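Local coordinates for protein D-glyceraldehyde dehydrogenase (NADP(+)) (PDB 5IZD) that oxidises D-glyceraldehyde to (R)-glycerate with NADP(+) as the electron acceptor, a step of the non-phosphorylated Entner-Doudoroff pathway, at residues A[43-48]-A[168-173]; A[141-146]-A[210-215]; A[199-202]-A[207-210]. All coordinates share one frame; numbering follows the deposited sequence.

Interaction 1 (A[43-48]-A[168-173]); sequences DRAIDA and TVVLKP. With NAP (NADP nicotinamide-adenine-dinucleotide phosphate), chain I.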
loop_
_atom_site.group_PDB
_atom_site.type_symbol
_atom_site.label_atom_id
_atom_site.label_comp_id
_atom_site.label_asym_id
_atom_site.label_seq_id
_atom_site.Cartn_x
_atom_site.Cartn_y
_atom_site.Cartn_z
ATOM N N ASP A 43 16.980 -17.587 -30.463
ATOM C CA ASP A 43 15.638 -18.095 -30.780
ATOM C C ASP A 43 15.240 -19.342 -29.978
ATOM O O ASP A 43 14.172 -19.318 -29.367
ATOM C CB ASP A 43 15.461 -18.327 -32.281
ATOM C CG ASP A 43 15.343 -17.025 -33.060
ATOM O OD1 ASP A 43 15.182 -15.955 -32.481
ATOM O OD2 ASP A 43 15.432 -17.050 -34.294
ATOM N N ARG A 44 16.060 -20.395 -29.944
ATOM C CA ARG A 44 15.705 -21.573 -29.144
ATOM C C ARG A 44 15.523 -21.229 -27.671
ATOM O O ARG A 44 14.602 -21.754 -27.021
ATOM C CB ARG A 44 16.719 -22.716 -29.230
ATOM C CG ARG A 44 16.741 -23.469 -30.543
ATOM C CD ARG A 44 17.331 -24.889 -30.439
ATOM N NE ARG A 44 18.493 -25.046 -29.553
ATOM C CZ ARG A 44 19.746 -24.642 -29.821
ATOM N NH1 ARG A 44 20.065 -24.001 -30.974
ATOM N NH2 ARG A 44 20.702 -24.871 -28.913
ATOM N N ALA A 45 16.387 -20.341 -27.150
ATOM C CA ALA A 45 16.313 -19.969 -25.749
ATOM C C ALA A 45 15.020 -19.205 -25.437
ATOM O O ALA A 45 14.341 -19.547 -24.482
ATOM C CB ALA A 45 17.558 -19.199 -25.319
ATOM N N ILE A 46 14.680 -18.204 -26.249
ATOM C CA ILE A 46 13.452 -17.449 -26.081
ATOM C C ILE A 46 12.223 -18.330 -26.262
ATOM O O ILE A 46 11.280 -18.228 -25.485
ATOM C CB ILE A 46 13.408 -16.212 -27.010
ATOM C CG1 ILE A 46 14.373 -15.144 -26.493
ATOM C CG2 ILE A 46 12.003 -15.621 -27.094
ATOM C CD1 ILE A 46 14.683 -14.094 -27.526
ATOM N N ASP A 47 12.229 -19.169 -27.292
ATOM C CA ASP A 47 11.198 -20.241 -27.484
ATOM C C ASP A 47 11.028 -21.216 -26.308
ATOM O O ASP A 47 9.897 -21.480 -25.904
ATOM C CB ASP A 47 11.398 -21.018 -28.790
ATOM C CG ASP A 47 11.119 -20.161 -30.036
ATOM O OD1 ASP A 47 10.657 -18.997 -29.970
ATOM O OD2 ASP A 47 11.395 -20.620 -31.129
ATOM N N ALA A 48 12.119 -21.677 -25.725
ATOM C CA ALA A 48 12.020 -22.448 -24.471
ATOM C C ALA A 48 11.352 -21.630 -23.305
ATOM O O ALA A 48 10.493 -22.147 -22.607
ATOM C CB ALA A 48 13.371 -22.959 -24.043
ATOM N N THR A 168 9.619 -16.144 -16.968
ATOM C CA THR A 168 10.689 -17.040 -17.422
ATOM C C THR A 168 11.786 -16.135 -17.912
ATOM O O THR A 168 11.521 -14.937 -18.201
ATOM C CB THR A 168 10.247 -17.970 -18.542
ATOM O OG1 THR A 168 9.712 -17.186 -19.594
ATOM C CG2 THR A 168 9.177 -18.905 -18.035
ATOM N N VAL A 169 13.009 -16.656 -17.971
ATOM C CA VAL A 169 14.177 -15.795 -18.086
ATOM C C VAL A 169 15.213 -16.328 -19.099
ATOM O O VAL A 169 15.540 -17.529 -19.102
ATOM C CB VAL A 169 14.909 -15.612 -16.732
ATOM C CG1 VAL A 169 16.188 -14.788 -16.904
ATOM C CG2 VAL A 169 14.015 -15.037 -15.666
ATOM N N VAL A 170 15.679 -15.409 -19.941
ATOM C CA VAL A 170 16.907 -15.536 -20.765
ATOM C C VAL A 170 17.971 -14.511 -20.295
ATOM O O VAL A 170 17.779 -13.264 -20.437
ATOM C CB VAL A 170 16.625 -15.307 -22.260
ATOM C CG1 VAL A 170 17.890 -15.485 -23.094
ATOM C CG2 VAL A 170 15.505 -16.220 -22.762
ATOM N N LEU A 171 19.053 -15.037 -19.704
ATOM C CA LEU A 171 20.174 -14.261 -19.194
ATOM C C LEU A 171 21.371 -14.215 -20.192
ATOM O O LEU A 171 21.832 -15.279 -20.660
ATOM C CB LEU A 171 20.628 -14.818 -17.824
ATOM C CG LEU A 171 21.920 -14.266 -17.200
ATOM C CD1 LEU A 171 21.761 -12.828 -16.692
ATOM C CD2 LEU A 171 22.336 -15.116 -16.035
ATOM N N LYS A 172 21.910 -13.035 -20.444
ATOM C CA LYS A 172 23.114 -12.835 -21.231
ATOM C C LYS A 172 24.024 -11.915 -20.422
ATOM O O LYS A 172 23.727 -10.752 -20.267
ATOM C CB LYS A 172 22.855 -12.295 -22.612
ATOM C CG LYS A 172 24.101 -12.060 -23.443
ATOM C CD LYS A 172 24.418 -10.591 -23.582
ATOM C CE LYS A 172 25.735 -10.277 -24.258
ATOM N NZ LYS A 172 26.860 -10.414 -23.332
ATOM N N PRO A 173 25.115 -12.456 -19.896
ATOM C CA PRO A 173 26.006 -11.662 -19.083
ATOM C C PRO A 173 27.020 -10.906 -19.913
ATOM O O PRO A 173 27.093 -11.022 -21.098
ATOM C CB PRO A 173 26.677 -12.690 -18.234
ATOM C CG PRO A 173 26.802 -13.862 -19.151
ATOM C CD PRO A 173 25.552 -13.854 -19.968
HETATM P PA NAP I . 27.670 -2.279 -21.458
HETATM O O1A NAP I . 28.161 -2.241 -22.871
HETATM O O2A NAP I . 26.559 -1.328 -21.062
HETATM O O5B NAP I . 27.238 -3.816 -21.112
HETATM C C5B NAP I . 26.122 -4.193 -20.274
HETATM C C4B NAP I . 25.420 -5.442 -20.841
HETATM O O4B NAP I . 24.743 -5.110 -22.068
HETATM C C3B NAP I . 26.407 -6.564 -21.219
HETATM O O3B NAP I . 25.770 -7.853 -21.011
HETATM C C2B NAP I . 26.643 -6.322 -22.685
HETATM O O2B NAP I . 27.200 -7.437 -23.374
HETATM C C1B NAP I . 25.256 -5.957 -23.140
HETATM N N9A NAP I . 25.173 -5.259 -24.431
HETATM C C8A NAP I . 26.138 -4.558 -25.086
HETATM N N7A NAP I . 25.712 -4.080 -26.236
HETATM C C5A NAP I . 24.372 -4.479 -26.294
HETATM C C6A NAP I . 23.371 -4.280 -27.246
HETATM N N6A NAP I . 23.561 -3.578 -28.370
HETATM N N1A NAP I . 22.151 -4.806 -27.012
HETATM C C2A NAP I . 21.957 -5.532 -25.895
HETATM N N3A NAP I . 22.863 -5.784 -24.941
HETATM C C4A NAP I . 24.057 -5.208 -25.208
HETATM O O3 NAP I . 28.925 -2.027 -20.517
HETATM P PN NAP I . 30.472 -1.770 -20.880
HETATM O O1N NAP I . 31.063 -3.003 -21.541
HETATM O O2N NAP I . 31.218 -1.363 -19.634
HETATM O O5D NAP I . 30.446 -0.599 -21.894
HETATM P P2B NAP I . 28.798 -7.382 -23.814
HETATM O O1X NAP I . 29.059 -8.675 -24.601
HETATM O O2X NAP I . 29.605 -7.371 -22.603
HETATM O O3X NAP I . 29.042 -6.196 -24.686
#

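Interaction 2 (A[141-146]-A[210-215]); sequences IVVALT and DYIVEH. With NAP (NADP nicotinamide-adenine-dinucleotide phosphate), chain I.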
loop_
_atom_site.group_PDB
_atom_site.type_symbol
_atom_site.label_atom_id
_atom_site.label_comp_id
_atom_site.label_asym_id
_atom_site.label_seq_id
_atom_site.Cartn_x
_atom_site.Cartn_y
_atom_site.Cartn_z
ATOM N N ILE A 141 8.184 -13.244 -20.767
ATOM C CA ILE A 141 9.609 -13.470 -20.974
ATOM C C ILE A 141 10.504 -12.276 -20.693
ATOM O O ILE A 141 10.388 -11.244 -21.359
ATOM C CB ILE A 141 9.923 -13.958 -22.409
ATOM C CG1 ILE A 141 9.056 -15.181 -22.697
ATOM C CG2 ILE A 141 11.414 -14.271 -22.524
ATOM C CD1 ILE A 141 9.001 -15.559 -24.161
ATOM N N VAL A 142 11.352 -12.434 -19.684
ATOM C CA VAL A 142 12.291 -11.412 -19.217
ATOM C C VAL A 142 13.682 -11.716 -19.844
ATOM O O VAL A 142 14.150 -12.854 -19.762
ATOM C CB VAL A 142 12.395 -11.453 -17.658
ATOM C CG1 VAL A 142 13.539 -10.613 -17.139
ATOM C CG2 VAL A 142 11.091 -11.054 -17.003
ATOM N N VAL A 143 14.289 -10.705 -20.455
ATOM C CA VAL A 143 15.651 -10.733 -20.878
ATOM C C VAL A 143 16.446 -9.913 -19.862
ATOM O O VAL A 143 16.076 -8.718 -19.501
ATOM C CB VAL A 143 15.833 -10.167 -22.297
ATOM C CG1 VAL A 143 17.307 -9.964 -22.599
ATOM C CG2 VAL A 143 15.201 -11.076 -23.337
ATOM N N ALA A 144 17.469 -10.563 -19.334
ATOM C CA ALA A 144 18.335 -9.989 -18.315
ATOM C C ALA A 144 19.739 -9.816 -18.869
ATOM O O ALA A 144 20.341 -10.788 -19.351
ATOM C CB ALA A 144 18.374 -10.851 -17.084
ATOM N N LEU A 145 20.206 -8.555 -18.885
ATOM C CA LEU A 145 21.474 -8.182 -19.481
ATOM C C LEU A 145 22.317 -7.616 -18.356
ATOM O O LEU A 145 21.998 -6.530 -17.812
ATOM C CB LEU A 145 21.307 -7.157 -20.608
ATOM C CG LEU A 145 20.467 -7.601 -21.785
ATOM C CD1 LEU A 145 20.067 -6.375 -22.593
ATOM C CD2 LEU A 145 21.138 -8.610 -22.645
ATOM N N THR A 146 23.372 -8.337 -17.974
ATOM C CA THR A 146 24.148 -7.970 -16.776
ATOM C C THR A 146 25.509 -7.394 -17.135
ATOM O O THR A 146 26.109 -7.761 -18.187
ATOM C CB THR A 146 24.268 -9.119 -15.730
ATOM O OG1 THR A 146 24.766 -10.301 -16.334
ATOM C CG2 THR A 146 22.904 -9.408 -15.173
ATOM N N ASP A 210 21.363 -6.525 -29.966
ATOM C CA ASP A 210 20.207 -5.950 -30.693
ATOM C C ASP A 210 19.173 -6.995 -30.975
ATOM O O ASP A 210 17.987 -6.778 -30.745
ATOM C CB ASP A 210 20.594 -5.300 -32.011
ATOM C CG ASP A 210 21.264 -3.934 -31.826
ATOM O OD1 ASP A 210 21.279 -3.332 -30.720
ATOM O OD2 ASP A 210 21.779 -3.447 -32.812
ATOM N N TYR A 211 19.630 -8.160 -31.393
ATOM C CA TYR A 211 18.721 -9.224 -31.819
ATOM C C TYR A 211 17.853 -9.731 -30.670
ATOM O O TYR A 211 16.630 -9.922 -30.840
ATOM C CB TYR A 211 19.532 -10.348 -32.480
ATOM C CG TYR A 211 18.663 -11.415 -33.027
ATOM C CD1 TYR A 211 18.028 -11.260 -34.284
ATOM C CD2 TYR A 211 18.421 -12.584 -32.295
ATOM C CE1 TYR A 211 17.177 -12.251 -34.793
ATOM C CE2 TYR A 211 17.569 -13.592 -32.802
ATOM C CZ TYR A 211 16.946 -13.423 -34.047
ATOM O OH TYR A 211 16.100 -14.415 -34.517
ATOM N N ILE A 212 18.479 -9.925 -29.510
ATOM C CA ILE A 212 17.774 -10.372 -28.299
ATOM C C ILE A 212 16.733 -9.327 -27.882
ATOM O O ILE A 212 15.579 -9.648 -27.601
ATOM C CB ILE A 212 18.716 -10.615 -27.084
ATOM C CG1 ILE A 212 19.821 -11.627 -27.363
ATOM C CG2 ILE A 212 17.963 -11.260 -25.935
ATOM C CD1 ILE A 212 20.995 -11.555 -26.381
ATOM N N VAL A 213 17.143 -8.070 -27.848
ATOM C CA VAL A 213 16.255 -7.041 -27.317
ATOM C C VAL A 213 15.060 -6.738 -28.207
ATOM O O VAL A 213 13.995 -6.492 -27.681
ATOM C CB VAL A 213 16.954 -5.738 -26.931
ATOM C CG1 VAL A 213 18.109 -6.005 -25.959
ATOM C CG2 VAL A 213 17.445 -4.986 -28.130
ATOM N N GLU A 214 15.219 -6.725 -29.525
ATOM C CA GLU A 214 14.053 -6.424 -30.392
ATOM C C GLU A 214 13.087 -7.596 -30.755
ATOM O O GLU A 214 12.101 -7.372 -31.419
ATOM C CB GLU A 214 14.519 -5.705 -31.632
ATOM C CG GLU A 214 15.347 -6.554 -32.545
ATOM C CD GLU A 214 16.038 -5.750 -33.631
ATOM O OE1 GLU A 214 16.582 -6.417 -34.543
ATOM O OE2 GLU A 214 16.005 -4.488 -33.626
ATOM N N HIS A 215 13.372 -8.810 -30.288
ATOM C CA HIS A 215 12.658 -10.044 -30.627
ATOM C C HIS A 215 11.151 -9.942 -30.292
ATOM O O HIS A 215 10.811 -9.524 -29.195
ATOM C CB HIS A 215 13.291 -11.201 -29.829
ATOM C CG HIS A 215 12.953 -12.561 -30.339
ATOM N ND1 HIS A 215 11.741 -13.155 -30.094
ATOM C CD2 HIS A 215 13.680 -13.472 -31.028
ATOM C CE1 HIS A 215 11.712 -14.357 -30.642
ATOM N NE2 HIS A 215 12.884 -14.582 -31.200
HETATM P PA NAP I . 27.670 -2.279 -21.458
HETATM O O1A NAP I . 28.161 -2.241 -22.871
HETATM O O2A NAP I . 26.559 -1.328 -21.062
HETATM O O5B NAP I . 27.238 -3.816 -21.112
HETATM C C5B NAP I . 26.122 -4.193 -20.274
HETATM C C4B NAP I . 25.420 -5.442 -20.841
HETATM O O4B NAP I . 24.743 -5.110 -22.068
HETATM C C3B NAP I . 26.407 -6.564 -21.219
HETATM O O3B NAP I . 25.770 -7.853 -21.011
HETATM C C2B NAP I . 26.643 -6.322 -22.685
HETATM O O2B NAP I . 27.200 -7.437 -23.374
HETATM C C1B NAP I . 25.256 -5.957 -23.140
HETATM N N9A NAP I . 25.173 -5.259 -24.431
HETATM C C8A NAP I . 26.138 -4.558 -25.086
HETATM N N7A NAP I . 25.712 -4.080 -26.236
HETATM C C5A NAP I . 24.372 -4.479 -26.294
HETATM C C6A NAP I . 23.371 -4.280 -27.246
HETATM N N6A NAP I . 23.561 -3.578 -28.370
HETATM N N1A NAP I . 22.151 -4.806 -27.012
HETATM C C2A NAP I . 21.957 -5.532 -25.895
HETATM N N3A NAP I . 22.863 -5.784 -24.941
HETATM C C4A NAP I . 24.057 -5.208 -25.208
HETATM O O3 NAP I . 28.925 -2.027 -20.517
HETATM P PN NAP I . 30.472 -1.770 -20.880
HETATM O O1N NAP I . 31.063 -3.003 -21.541
HETATM O O2N NAP I . 31.218 -1.363 -19.634
HETATM O O5D NAP I . 30.446 -0.599 -21.894
HETATM P P2B NAP I . 28.798 -7.382 -23.814
HETATM O O1X NAP I . 29.059 -8.675 -24.601
HETATM O O2X NAP I . 29.605 -7.371 -22.603
HETATM O O3X NAP I . 29.042 -6.196 -24.686
#

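Interaction 3 (A[199-202]-A[207-210]); sequences NFIT and EIGD. With NAP (NADP nicotinamide-adenine-dinucleotide phosphate), chain I.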
loop_
_atom_site.group_PDB
_atom_site.type_symbol
_atom_site.label_atom_id
_atom_site.label_comp_id
_atom_site.label_asym_id
_atom_site.label_seq_id
_atom_site.Cartn_x
_atom_site.Cartn_y
_atom_site.Cartn_z
ATOM N N ASN A 199 17.267 -19.654 -19.022
ATOM C CA ASN A 199 18.199 -19.923 -20.126
ATOM C C ASN A 199 19.372 -18.947 -20.050
ATOM O O ASN A 199 19.193 -17.781 -19.691
ATOM C CB ASN A 199 17.500 -19.818 -21.478
ATOM C CG ASN A 199 16.245 -20.670 -21.546
ATOM O OD1 ASN A 199 16.296 -21.841 -21.985
ATOM N ND2 ASN A 199 15.144 -20.141 -21.080
ATOM N N PHE A 200 20.550 -19.431 -20.484
ATOM C CA PHE A 200 21.828 -18.757 -20.328
ATOM C C PHE A 200 22.492 -18.708 -21.683
ATOM O O PHE A 200 22.793 -19.765 -22.286
ATOM C CB PHE A 200 22.709 -19.536 -19.350
ATOM C CG PHE A 200 24.057 -18.907 -19.077
ATOM C CD1 PHE A 200 24.163 -17.705 -18.399
ATOM C CD2 PHE A 200 25.219 -19.509 -19.519
ATOM C CE1 PHE A 200 25.412 -17.153 -18.116
ATOM C CE2 PHE A 200 26.485 -18.941 -19.253
ATOM C CZ PHE A 200 26.565 -17.744 -18.549
ATOM N N ILE A 201 22.704 -17.488 -22.152
ATOM C CA ILE A 201 23.236 -17.213 -23.474
ATOM C C ILE A 201 24.410 -16.242 -23.315
ATOM O O ILE A 201 24.247 -15.120 -22.764
ATOM C CB ILE A 201 22.166 -16.546 -24.351
ATOM C CG1 ILE A 201 21.128 -17.558 -24.797
ATOM C CG2 ILE A 201 22.791 -15.897 -25.584
ATOM C CD1 ILE A 201 21.632 -18.549 -25.824
ATOM N N THR A 202 25.574 -16.637 -23.814
ATOM C CA THR A 202 26.742 -15.787 -23.828
ATOM C C THR A 202 27.021 -15.457 -25.304
ATOM O O THR A 202 26.646 -16.204 -26.214
ATOM C CB THR A 202 28.020 -16.471 -23.209
ATOM O OG1 THR A 202 28.318 -17.711 -23.867
ATOM C CG2 THR A 202 27.842 -16.700 -21.670
ATOM N N GLU A 207 27.079 -8.282 -31.185
ATOM C CA GLU A 207 26.741 -9.290 -32.142
ATOM C C GLU A 207 25.302 -9.752 -31.997
ATOM O O GLU A 207 24.596 -9.817 -32.988
ATOM C CB GLU A 207 27.713 -10.462 -31.988
ATOM C CG GLU A 207 28.193 -10.947 -33.302
ATOM C CD GLU A 207 29.020 -12.233 -33.241
ATOM O OE1 GLU A 207 28.617 -13.264 -32.670
ATOM O OE2 GLU A 207 30.094 -12.216 -33.841
ATOM N N ILE A 208 24.845 -10.050 -30.778
ATOM C CA ILE A 208 23.502 -10.593 -30.577
ATOM C C ILE A 208 22.580 -9.726 -29.691
ATOM O O ILE A 208 21.402 -10.027 -29.543
ATOM C CB ILE A 208 23.598 -11.995 -29.995
ATOM C CG1 ILE A 208 24.275 -11.970 -28.626
ATOM C CG2 ILE A 208 24.388 -12.895 -30.945
ATOM C CD1 ILE A 208 24.190 -13.294 -27.903
ATOM N N GLY A 209 23.116 -8.648 -29.127
ATOM C CA GLY A 209 22.398 -7.799 -28.201
ATOM C C GLY A 209 21.180 -7.153 -28.806
ATOM O O GLY A 209 20.059 -7.250 -28.238
ATOM N N ASP A 210 21.363 -6.525 -29.966
ATOM C CA ASP A 210 20.207 -5.950 -30.693
ATOM C C ASP A 210 19.173 -6.995 -30.975
ATOM O O ASP A 210 17.987 -6.778 -30.745
ATOM C CB ASP A 210 20.594 -5.300 -32.011
ATOM C CG ASP A 210 21.264 -3.934 -31.826
ATOM O OD1 ASP A 210 21.279 -3.332 -30.720
ATOM O OD2 ASP A 210 21.779 -3.447 -32.812
HETATM P PA NAP I . 27.670 -2.279 -21.458
HETATM O O1A NAP I . 28.161 -2.241 -22.871
HETATM O O2A NAP I . 26.559 -1.328 -21.062
HETATM O O5B NAP I . 27.238 -3.816 -21.112
HETATM C C5B NAP I . 26.122 -4.193 -20.274
HETATM C C4B NAP I . 25.420 -5.442 -20.841
HETATM O O4B NAP I . 24.743 -5.110 -22.068
HETATM C C3B NAP I . 26.407 -6.564 -21.219
HETATM O O3B NAP I . 25.770 -7.853 -21.011
HETATM C C2B NAP I . 26.643 -6.322 -22.685
HETATM O O2B NAP I . 27.200 -7.437 -23.374
HETATM C C1B NAP I . 25.256 -5.957 -23.140
HETATM N N9A NAP I . 25.173 -5.259 -24.431
HETATM C C8A NAP I . 26.138 -4.558 -25.086
HETATM N N7A NAP I . 25.712 -4.080 -26.236
HETATM C C5A NAP I . 24.372 -4.479 -26.294
HETATM C C6A NAP I . 23.371 -4.280 -27.246
HETATM N N6A NAP I . 23.561 -3.578 -28.370
HETATM N N1A NAP I . 22.151 -4.806 -27.012
HETATM C C2A NAP I . 21.957 -5.532 -25.895
HETATM N N3A NAP I . 22.863 -5.784 -24.941
HETATM C C4A NAP I . 24.057 -5.208 -25.208
HETATM O O3 NAP I . 28.925 -2.027 -20.517
HETATM P PN NAP I . 30.472 -1.770 -20.880
HETATM O O1N NAP I . 31.063 -3.003 -21.541
HETATM O O2N NAP I . 31.218 -1.363 -19.634
HETATM O O5D NAP I . 30.446 -0.599 -21.894
HETATM P P2B NAP I . 28.798 -7.382 -23.814
HETATM O O1X NAP I . 29.059 -8.675 -24.601
HETATM O O2X NAP I . 29.605 -7.371 -22.603
HETATM O O3X NAP I . 29.042 -6.196 -24.686
#

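Interaction 1 (A[43-48]-A[168-173])
Val170 of strand 168-172 meets Ala45 and Ile46 of helix 39-77 in a small, buried apolar contact between the sheet of the coenzyme-binding domain and a helix packed on it. Both methyls of Val170 are used. CG2 comes to 4.0 Å from CG1 of Ile46, and the two side chains cross at about a right angle. CG2 of Val170 also lies 3.9 Å from the carbonyl O of Ala45. CG1 of Val170 stands anti to the backbone N (chi1 -178°) and comes to 4.3 Å from the CB of Ala45. The CA atoms of Ile46 and Val170 are 6.6 Å apart. Ala45 presents only a methyl to the strand.

Further along the same strand the chemistry changes. Lys172 bends at chi2 and chi4 and brings NZ to the 2'-phosphate end of NADP. NZ gives hydrogen bonds to O2B of NADP at 3.0 Å and to O1X at 3.1 Å. This amine thus meets the group that distinguishes NADP from NAD. A methionine in place of Lys172 has no NZ for O2B and O1X, and would probably leave the 2'-phosphate less firmly held and its charge less well matched.

Strand 168-172 lies between strands 130-145 and 198-200, parallel to both. Val169 points away from helix 39-77 and packs on helix 153-164, while Ala45 also touches Asn199 of strand 198-200.

Interaction 2 (A[141-146]-A[210-215])
The adenine pocket of the Rossmann-type coenzyme domain is built partly from this contact, in which Val143 and Leu145 of strand 130-145 face Ile212 and Val213 of helix 205-214. The two strand residues are two apart, so both point to the helix. The CG2 methyl of Ile212 sits against both branches of Val143, at 3.6 Å from CG1 and 3.8 Å from CG2. These side chains cross obliquely. CG1 of Ile212 lies beside the backbone N (chi1 -57°), which leaves CG2 anti to that N and facing Val143.

Nearer the coenzyme, CD1 of Leu145 meets CG1 of Val213 at 3.9 Å. The same two methyls also touch the adenine. CD1 of Leu145 is 3.7 Å from N3A of NADP, and CG1 of Val213 is 3.9 Å from C2A. The apolar layer thus runs on from the protein core to the base.

Polar bonds hold the coenzyme at both ends of this patch. The ribose O3B of NADP donates to the carbonyl O of Thr146 at 2.8 Å. The amino group N6A donates to OD1 of Asp210 at 3.3 Å, a nearly straight bond with an angle of 171° at the hydrogen. OD2 of Asp210 forms a salt bridge with Arg232. An adenine lodged beside a helix at the end of the sheet belongs to the coenzyme domain of aldehyde dehydrogenases, a variant of the Rossmann fold.

Interaction 3 (A[199-202]-A[207-210])
Ile208, early in the segment 207-210, reaches across to Ile201 with the end of its side chain. Its CD1 lies 3.8 Å from CG2 of Ile201, and the two side chains pass at a slant. CG1 of Ile208 stands between the backbone N and the carbonyl carbon (chi1 62°). From there the extended chain carries CD1 to the other segment. CD1 of Ile208 is also 4.2 Å from the carbonyl O of Thr202. The CB of Thr202 points away from the helix, and its OG1 is hydrogen-bonded to the carbonyl O of Glu35. Ile201 also packs on Ala45 of helix 39-77 and on Ile7 of strand 2-7.

The two segments belong to a beta-alpha unit of the Rossmann-type domain: strand 198-200 leads through a short connection into helix 205-214, whose early residues border the coenzyme.

Gly209 follows, with its backbone against the adenine. C of Gly209 is 3.1 Å from N1A of NADP. The modelled place of a CB on this glycine overlaps N1A, consistent with the base lying directly on the backbone here. At Asp210 the helix goes on, and CG lies anti to the carbonyl carbon (chi1 -76°), with the carboxylate on the coenzyme side.

Overall arrangement
All three contacts are buried and apolar, and none lies at the surface or at a subunit interface. Interactions 1 and 2 use neighbouring parallel strands, 168-172 and 130-145, joined by the Thr168 O to Val142 N bond. Interaction 3 is made just past the end of strand 198-200, the next strand beyond 168-172. Interactions 2 and 3 share helix 205-214, whereas interaction 1 uses helix 39-77. The two helices are linked, among other contacts, by the hydrogen bond between Tyr211 OH and Asp43 OD1. Interaction 1 touches the coenzyme through a charged side chain beyond the apolar contact. In interaction 2 the packed methyls themselves border the base. In interaction 3 the packed isoleucines do not reach it. The backbone of Gly209 does, next to the shared Asp210.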